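Local coordinates for cobalamin (Vitamin B12) biosynthesis CbiX protein (Marinobacter aquaeolei, PDB 3LYH) that is probably a metal-binding lyase of the chelatase superfamily, perhaps inserting cobalt during vitamin B12 biosynthesis, at residues 27-30 and 31-35; 87-90 and 91-95; 112-115 and 116-120. All coordinates share one frame; numbering follows the deposited sequence.

In the fold
Each contact is a local one within nine consecutive residues: contact 1 at the C-terminal end of helix 18-34, contact 2 at the C-terminal end of helix 78-93, contact 3 in the middle of helix 107-125. Contacts 2 and 3 lie on opposite sides of the chain's centre, their own centres 40 Å apart. Contact 1 is intermediate, its nearest atoms about 17 Å from contact 2 and about 9 Å from contact 3. Within one chain none of them touch. Across the dimer, however, contacts 1 and 3 meet: Thr-31 packs on Arg-114 of the second subunit, and Val-117 packs on its Ile-35. Contact 2 takes no part in that interface.

Contact 1: residues 27-30 and 31-35; sequences LAEP and TVESI
The carboxylates of Glu-29 and Glu-33, one helical turn apart, are turned almost perpendicular, their planes 85° apart, and they do not stack. The touch is made lower down, where Glu-29 CG and Glu-33 CG come within 4.0 Å of each other. Glu-29 sends CG anti to its backbone nitrogen and runs on extended. Glu-33 turns CG beside its own backbone N, which puts it 3.4 Å from Glu-29 O; the bend at chi2 (-50°) then turns the carboxylate aside. Glu-29 OE2 and Glu-33 OE2 stay 5.5 Å apart, a spacing that should ease the repulsion of like charges. Beneath them Glu-33 N donates to Glu-29 O at 2.9 Å, and Val-32 N reaches Ala-28 O at 2.9 Å with a nearly straight 167° bond. Pro-30 has no N-H to give to the preceding turn, and the helix kinks there. A water bridges this turn, donating to Leu-27 O at 2.7 Å and accepting from Thr-31 N at 3.1 Å. Ser-34 OG also lies close to Pro-30 O, but the position of that carbonyl is doubtful; the hydroxyl has a further, weak partner in Arg-114 of the second subunit. Ala-28 and Thr-31 face inward, onto Leu-10 of strand 6-12 and onto Ile-40 and Ala-38 respectively of strand 38-42. This is the end of the helix in a beta-alpha-beta crossover between neighbouring parallel strands, within an alpha/beta fold consistent with the chelatase superfamily.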
loop_
_atom_site.group_PDB
_atom_site.type_symbol
_atom_site.label_atom_id
_atom_site.label_comp_id
_atom_site.label_asym_id
_atom_site.label_seq_id
_atom_site.Cartn_x
_atom_site.Cartn_y
_atom_site.Cartn_z
ATOM N N LEU B 27 -5.839 -2.591 -8.088
ATOM C CA LEU B 27 -5.972 -1.495 -7.117
ATOM C C LEU B 27 -6.503 -0.225 -7.781
ATOM O O LEU B 27 -7.302 0.527 -7.191
ATOM C CB LEU B 27 -4.642 -1.193 -6.420
ATOM C CG LEU B 27 -4.354 -2.148 -5.259
ATOM C CD1 LEU B 27 -2.896 -2.008 -4.918
ATOM C CD2 LEU B 27 -5.249 -1.822 -4.028
ATOM N N ALA B 28 -6.069 0.012 -9.013
ATOM C CA ALA B 28 -6.496 1.196 -9.738
ATOM C C ALA B 28 -7.880 1.074 -10.384
ATOM O O ALA B 28 -8.511 2.108 -10.705
ATOM C CB ALA B 28 -5.448 1.558 -10.772
ATOM N N GLU B 29 -8.345 -0.147 -10.576
ATOM C CA GLU B 29 -9.487 -0.413 -11.468
ATOM C C GLU B 29 -10.810 0.287 -11.044
ATOM O O GLU B 29 -11.443 0.877 -11.896
ATOM C CB GLU B 29 -9.713 -1.918 -11.615
ATOM C CG GLU B 29 -10.630 -2.275 -12.678
ATOM C CD GLU B 29 -10.525 -3.751 -13.029
ATOM O OE1 GLU B 29 -10.701 -4.589 -12.134
ATOM O OE2 GLU B 29 -10.242 -4.053 -14.198
ATOM N N PRO B 30 -11.179 0.257 -9.759
ATOM C CA PRO B 30 -12.407 1.033 -9.369
ATOM C C PRO B 30 -12.337 2.534 -9.726
ATOM O O PRO B 30 -13.316 3.116 -10.218
ATOM C CB PRO B 30 -12.492 0.801 -7.868
ATOM C CG PRO B 30 -11.833 -0.531 -7.702
ATOM C CD PRO B 30 -10.636 -0.446 -8.586
ATOM N N THR B 31 -11.176 3.155 -9.525
ATOM C CA THR B 31 -10.992 4.556 -9.925
ATOM C C THR B 31 -11.079 4.749 -11.422
ATOM O O THR B 31 -11.851 5.575 -11.934
ATOM C CB THR B 31 -9.647 5.125 -9.440
ATOM O OG1 THR B 31 -9.609 5.083 -8.008
ATOM C CG2 THR B 31 -9.451 6.589 -9.918
ATOM N N VAL B 32 -10.294 3.964 -12.137
ATOM C CA VAL B 32 -10.202 4.195 -13.569
ATOM C C VAL B 32 -11.509 3.871 -14.301
ATOM O O VAL B 32 -11.804 4.530 -15.318
ATOM C CB VAL B 32 -8.945 3.573 -14.213
ATOM C CG1 VAL B 32 -7.709 4.057 -13.482
ATOM C CG2 VAL B 32 -9.011 2.090 -14.235
ATOM N N GLU B 33 -12.307 2.939 -13.789
ATOM C CA GLU B 33 -13.586 2.603 -14.412
ATOM C C GLU B 33 -14.732 3.501 -13.945
ATOM O O GLU B 33 -15.745 3.595 -14.645
ATOM C CB GLU B 33 -13.933 1.149 -14.147
ATOM C CG GLU B 33 -12.952 0.145 -14.869
ATOM C CD GLU B 33 -12.759 0.468 -16.381
ATOM O OE1 GLU B 33 -13.749 0.653 -17.136
ATOM O OE2 GLU B 33 -11.594 0.547 -16.810
ATOM N N SER B 34 -14.582 4.113 -12.769
ATOM C CA SER B 34 -15.654 4.912 -12.137
ATOM C C SER B 34 -15.624 6.394 -12.365
ATOM O O SER B 34 -16.665 7.054 -12.224
ATOM C CB SER B 34 -15.708 4.697 -10.628
ATOM O OG SER B 34 -15.951 3.358 -10.283
ATOM N N ILE B 35 -14.443 6.928 -12.670
ATOM C CA ILE B 35 -14.379 8.355 -12.939
ATOM C C ILE B 35 -13.692 8.593 -14.244
ATOM O O ILE B 35 -12.969 7.740 -14.796
ATOM C CB ILE B 35 -13.790 9.210 -11.776
ATOM C CG1 ILE B 35 -12.300 8.961 -11.599
ATOM C CG2 ILE B 35 -14.549 8.938 -10.485
ATOM C CD1 ILE B 35 -11.581 10.050 -10.797
HETATM O O HOH W 1 -9.158 2.445 -7.284
#

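Contact 2: residues 87-90 and 91-95; sequences ERLE and AEHGV
Helix 78-93 ends here: its last regular bond runs from His-93 N to Leu-89 O at 2.8 Å, then Gly-94 turns to positive phi (57°) and Val-95 N closes back on Glu-90 O at 3.3 Å, a Schellman-like 6→1 closure. Arg-88 and Glu-92 run side by side and point the same way. The bend at chi3 in Arg-88 brings its guanidinium edge round to Glu-92, whose OE1 is gripped side-on by two nitrogens, NE at 3.1 Å and NH2 at 2.9 Å. That oxygen lies in the guanidinium plane, although the carboxylate as a whole is rotated 54° against it. Leu-89 lies alongside His-93, CD2 to CD2 at 4.1 Å, and the edge of the imidazole faces Leu-89 O. Glu-92 CG sits above one face of the same ring, offset toward its rim. At the end of the turn Glu-90 lays its CB 3.2 Å from Val-95 O, while its OE2 is bonded to Ile-97 N. Asp-51 OD2 on helix 50-59 takes both Arg-88 NH2, in a salt bridge, and His-93 NE2; the two donors probably offset the like charge of Glu-92 OE2 close to Asp-51 OD2. Leu-89 packs on Leu-50 and His-93 on Val-54 and Asn-55, so the helix end rests against helix 50-59 before the chain enters strand 96-99.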
loop_
_atom_site.group_PDB
_atom_site.type_symbol
_atom_site.label_atom_id
_atom_site.label_comp_id
_atom_site.label_asym_id
_atom_site.label_seq_id
_atom_site.Cartn_x
_atom_site.Cartn_y
_atom_site.Cartn_z
ATOM N N GLU B 87 8.625 17.994 -13.022
ATOM C CA GLU B 87 9.177 19.199 -13.620
ATOM C C GLU B 87 9.543 18.977 -15.086
ATOM O O GLU B 87 9.248 19.815 -15.914
ATOM C CB GLU B 87 10.373 19.735 -12.820
ATOM C CG GLU B 87 11.040 21.014 -13.377
ATOM C CD GLU B 87 10.123 22.291 -13.317
ATOM O OE1 GLU B 87 9.400 22.549 -12.289
ATOM O OE2 GLU B 87 10.160 23.042 -14.326
ATOM N N ARG B 88 10.146 17.836 -15.406
ATOM C CA ARG B 88 10.555 17.526 -16.782
ATOM C C ARG B 88 9.330 17.362 -17.690
ATOM O O ARG B 88 9.313 17.857 -18.821
ATOM C CB ARG B 88 11.391 16.246 -16.818
ATOM C CG ARG B 88 12.332 16.156 -18.003
ATOM C CD ARG B 88 12.605 14.714 -18.410
ATOM N NE ARG B 88 11.456 14.192 -19.151
ATOM C CZ ARG B 88 10.586 13.264 -18.734
ATOM N NH1 ARG B 88 10.693 12.651 -17.547
ATOM N NH2 ARG B 88 9.582 12.938 -19.540
ATOM N N LEU B 89 8.314 16.661 -17.192
ATOM C CA LEU B 89 7.098 16.414 -17.997
ATOM C C LEU B 89 6.337 17.697 -18.270
ATOM O O LEU B 89 5.784 17.879 -19.370
ATOM C CB LEU B 89 6.162 15.444 -17.291
ATOM C CG LEU B 89 6.648 14.010 -17.091
ATOM C CD1 LEU B 89 5.901 13.339 -15.971
ATOM C CD2 LEU B 89 6.471 13.273 -18.392
ATOM N N GLU B 90 6.251 18.546 -17.255
ATOM C CA GLU B 90 5.620 19.849 -17.371
ATOM C C GLU B 90 6.292 20.700 -18.427
ATOM O O GLU B 90 5.616 21.368 -19.181
ATOM C CB GLU B 90 5.629 20.608 -16.046
ATOM C CG GLU B 90 4.707 20.035 -14.958
ATOM C CD GLU B 90 4.706 20.870 -13.710
ATOM O OE1 GLU B 90 5.801 21.250 -13.241
ATOM O OE2 GLU B 90 3.625 21.165 -13.182
ATOM N N ALA B 91 7.621 20.693 -18.471
ATOM C CA ALA B 91 8.359 21.467 -19.502
ATOM C C ALA B 91 8.272 20.839 -20.889
ATOM O O ALA B 91 8.022 21.518 -21.870
ATOM C CB ALA B 91 9.808 21.634 -19.080
ATOM N N GLU B 92 8.487 19.534 -20.966
ATOM C CA GLU B 92 8.410 18.787 -22.219
ATOM C C GLU B 92 7.011 18.849 -22.848
ATOM O O GLU B 92 6.901 18.943 -24.062
ATOM C CB GLU B 92 8.859 17.342 -21.979
ATOM C CG GLU B 92 8.884 16.423 -23.179
ATOM C CD GLU B 92 9.321 14.992 -22.816
ATOM O OE1 GLU B 92 9.955 14.793 -21.745
ATOM O OE2 GLU B 92 9.030 14.067 -23.613
ATOM N N HIS B 93 5.951 18.824 -22.032
ATOM C CA HIS B 93 4.591 18.808 -22.579
ATOM C C HIS B 93 3.802 20.106 -22.393
ATOM O O HIS B 93 2.695 20.191 -22.900
ATOM C CB HIS B 93 3.818 17.598 -22.025
ATOM C CG HIS B 93 4.444 16.284 -22.376
ATOM N ND1 HIS B 93 4.462 15.789 -23.663
ATOM C CD2 HIS B 93 5.088 15.366 -21.613
ATOM C CE1 HIS B 93 5.081 14.622 -23.675
ATOM N NE2 HIS B 93 5.471 14.342 -22.445
ATOM N N GLY B 94 4.346 21.112 -21.708
ATOM C CA GLY B 94 3.599 22.345 -21.412
ATOM C C GLY B 94 2.279 22.125 -20.653
ATOM O O GLY B 94 1.209 22.630 -21.031
ATOM N N VAL B 95 2.362 21.365 -19.571
ATOM C CA VAL B 95 1.223 21.079 -18.701
ATOM C C VAL B 95 1.561 21.428 -17.254
ATOM O O VAL B 95 2.725 21.708 -16.947
ATOM C CB VAL B 95 0.808 19.593 -18.806
ATOM C CG1 VAL B 95 0.311 19.288 -20.265
ATOM C CG2 VAL B 95 1.950 18.670 -18.435
#

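Contact 3: residues 112-115 and 116-120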
loop_
_atom_site.group_PDB
_atom_site.type_symbol
_atom_site.label_atom_id
_atom_site.label_comp_id
_atom_site.label_asym_id
_atom_site.label_seq_id
_atom_site.Cartn_x
_atom_site.Cartn_y
_atom_site.Cartn_z
ATOM N N ALA B 112 -9.694 1.397 5.975
ATOM C CA ALA B 112 -9.809 0.271 5.067
ATOM C C ALA B 112 -9.019 -0.902 5.621
ATOM O O ALA B 112 -9.492 -2.019 5.622
ATOM C CB ALA B 112 -9.277 0.619 3.664
ATOM N N ILE B 113 -7.812 -0.631 6.101
ATOM C CA ILE B 113 -6.975 -1.681 6.689
ATOM C C ILE B 113 -7.663 -2.345 7.885
ATOM O O ILE B 113 -7.702 -3.556 8.020
ATOM C CB ILE B 113 -5.545 -1.134 7.052
ATOM C CG1 ILE B 113 -4.772 -0.829 5.781
ATOM C CG2 ILE B 113 -4.791 -2.098 7.958
ATOM C CD1 ILE B 113 -3.497 0.002 6.009
ATOM N N ARG B 114 -8.263 -1.539 8.747
ATOM C CA ARG B 114 -9.026 -2.078 9.872
ATOM C C ARG B 114 -10.137 -3.014 9.362
ATOM O O ARG B 114 -10.377 -4.065 9.922
ATOM C CB ARG B 114 -9.649 -0.956 10.710
ATOM C CG ARG B 114 -10.304 -1.432 11.948
ATOM C CD ARG B 114 -10.977 -0.334 12.716
ATOM N NE ARG B 114 -11.959 0.344 11.888
ATOM C CZ ARG B 114 -12.552 1.484 12.230
ATOM N NH1 ARG B 114 -12.277 2.078 13.391
ATOM N NH2 ARG B 114 -13.421 2.032 11.398
ATOM N N ASP B 115 -10.856 -2.556 8.352
ATOM C CA ASP B 115 -11.951 -3.340 7.795
ATOM C C ASP B 115 -11.462 -4.702 7.256
ATOM O O ASP B 115 -12.091 -5.736 7.486
ATOM C CB ASP B 115 -12.676 -2.563 6.703
ATOM C CG ASP B 115 -13.419 -1.322 7.226
ATOM O OD1 ASP B 115 -13.706 -1.200 8.457
ATOM O OD2 ASP B 115 -13.674 -0.438 6.360
ATOM N N VAL B 116 -10.301 -4.712 6.598
ATOM C CA VAL B 116 -9.704 -5.949 6.111
ATOM C C VAL B 116 -9.294 -6.838 7.277
ATOM O O VAL B 116 -9.539 -8.050 7.258
ATOM C CB VAL B 116 -8.480 -5.677 5.213
ATOM C CG1 VAL B 116 -7.718 -6.961 4.819
ATOM C CG2 VAL B 116 -8.939 -4.946 3.939
ATOM N N VAL B 117 -8.657 -6.237 8.297
ATOM C CA VAL B 117 -8.223 -6.990 9.469
ATOM C C VAL B 117 -9.424 -7.644 10.189
ATOM O O VAL B 117 -9.349 -8.831 10.595
ATOM C CB VAL B 117 -7.401 -6.160 10.463
ATOM C CG1 VAL B 117 -7.165 -6.936 11.739
ATOM C CG2 VAL B 117 -6.066 -5.746 9.836
ATOM N N LYS B 118 -10.545 -6.929 10.313
ATOM C CA LYS B 118 -11.796 -7.521 10.835
ATOM C C LYS B 118 -12.271 -8.743 10.033
ATOM O O LYS B 118 -12.697 -9.719 10.629
ATOM C CB LYS B 118 -12.909 -6.469 10.924
ATOM C CG LYS B 118 -12.658 -5.415 11.998
ATOM C CD LYS B 118 -13.533 -4.124 11.872
ATOM C CE LYS B 118 -15.032 -4.346 12.164
ATOM N NZ LYS B 118 -15.854 -3.045 12.201
ATOM N N GLU B 119 -12.212 -8.666 8.699
ATOM C CA GLU B 119 -12.558 -9.810 7.854
ATOM C C GLU B 119 -11.612 -10.979 8.159
ATOM O O GLU B 119 -12.074 -12.101 8.286
ATOM C CB GLU B 119 -12.480 -9.503 6.363
ATOM C CG GLU B 119 -13.435 -8.492 5.822
ATOM C CD GLU B 119 -13.175 -8.142 4.331
ATOM O OE1 GLU B 119 -12.140 -8.537 3.720
ATOM O OE2 GLU B 119 -14.041 -7.425 3.777
ATOM N N GLU B 120 -10.315 -10.697 8.316
ATOM C CA GLU B 120 -9.360 -11.781 8.566
ATOM C C GLU B 120 -9.520 -12.396 9.942
ATOM O O GLU B 120 -9.332 -13.583 10.131
ATOM C CB GLU B 120 -7.917 -11.291 8.326
ATOM C CG GLU B 120 -7.651 -10.871 6.895
ATOM C CD GLU B 120 -7.610 -12.020 5.866
ATOM O OE1 GLU B 120 -7.773 -13.193 6.241
ATOM O OE2 GLU B 120 -7.439 -11.734 4.670
#
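Glu-119 and Asp-115, one turn apart, both reach for the second subunit. Glu-119 turns CG beside its own backbone nitrogen (chi1 -65°), which brings that methylene to 3.5 Å from Asp-115 O, before running on extended. Its carboxylate is spent on the other chain, OE2 in a salt bridge with Arg-108 of the second subunit and OE1 on Asn-106 of that subunit; Asp-115 OD2 makes a long, weak ion pair with the same Arg-108. Further along, Glu-120 OE1 forms a salt bridge with Arg-98 of the second subunit. In the conformer given, Lys-118 NZ stands 4.7 Å from Asp-115 OD1, too far for a salt bridge but near enough that the opposite charges may favour each other. The backbone underneath is regular: Lys-118 N bonds to Arg-114 O at 2.9 Å and Val-117 N to Ile-113 O at 2.9 Å, while Glu-119 N reaches Asp-115 O at a longer 3.2 Å. These residues belong to the C-terminal helix 107-125, which follows the last strand of the parallel sheet, projects from the body of its own chain and packs against the second subunit. In Val-116 and Val-117 alike, CG1 is anti to the backbone nitrogen (chi1 173° in Val-116), which swings CG2 back toward the preceding turn: Val-116 CG2 settles 3.4 Å from Ala-112 O, and Val-117 CG2 3.3 Å from Ile-113 O. Val-117 CG2 also meets Ile-113 CG2 at 4.3 Å, a single loose methyl-to-methyl contact. On the second subunit, Ile-103 packs against Ile-113, and Asn-106, the partner of Glu-119, also touches Val-116.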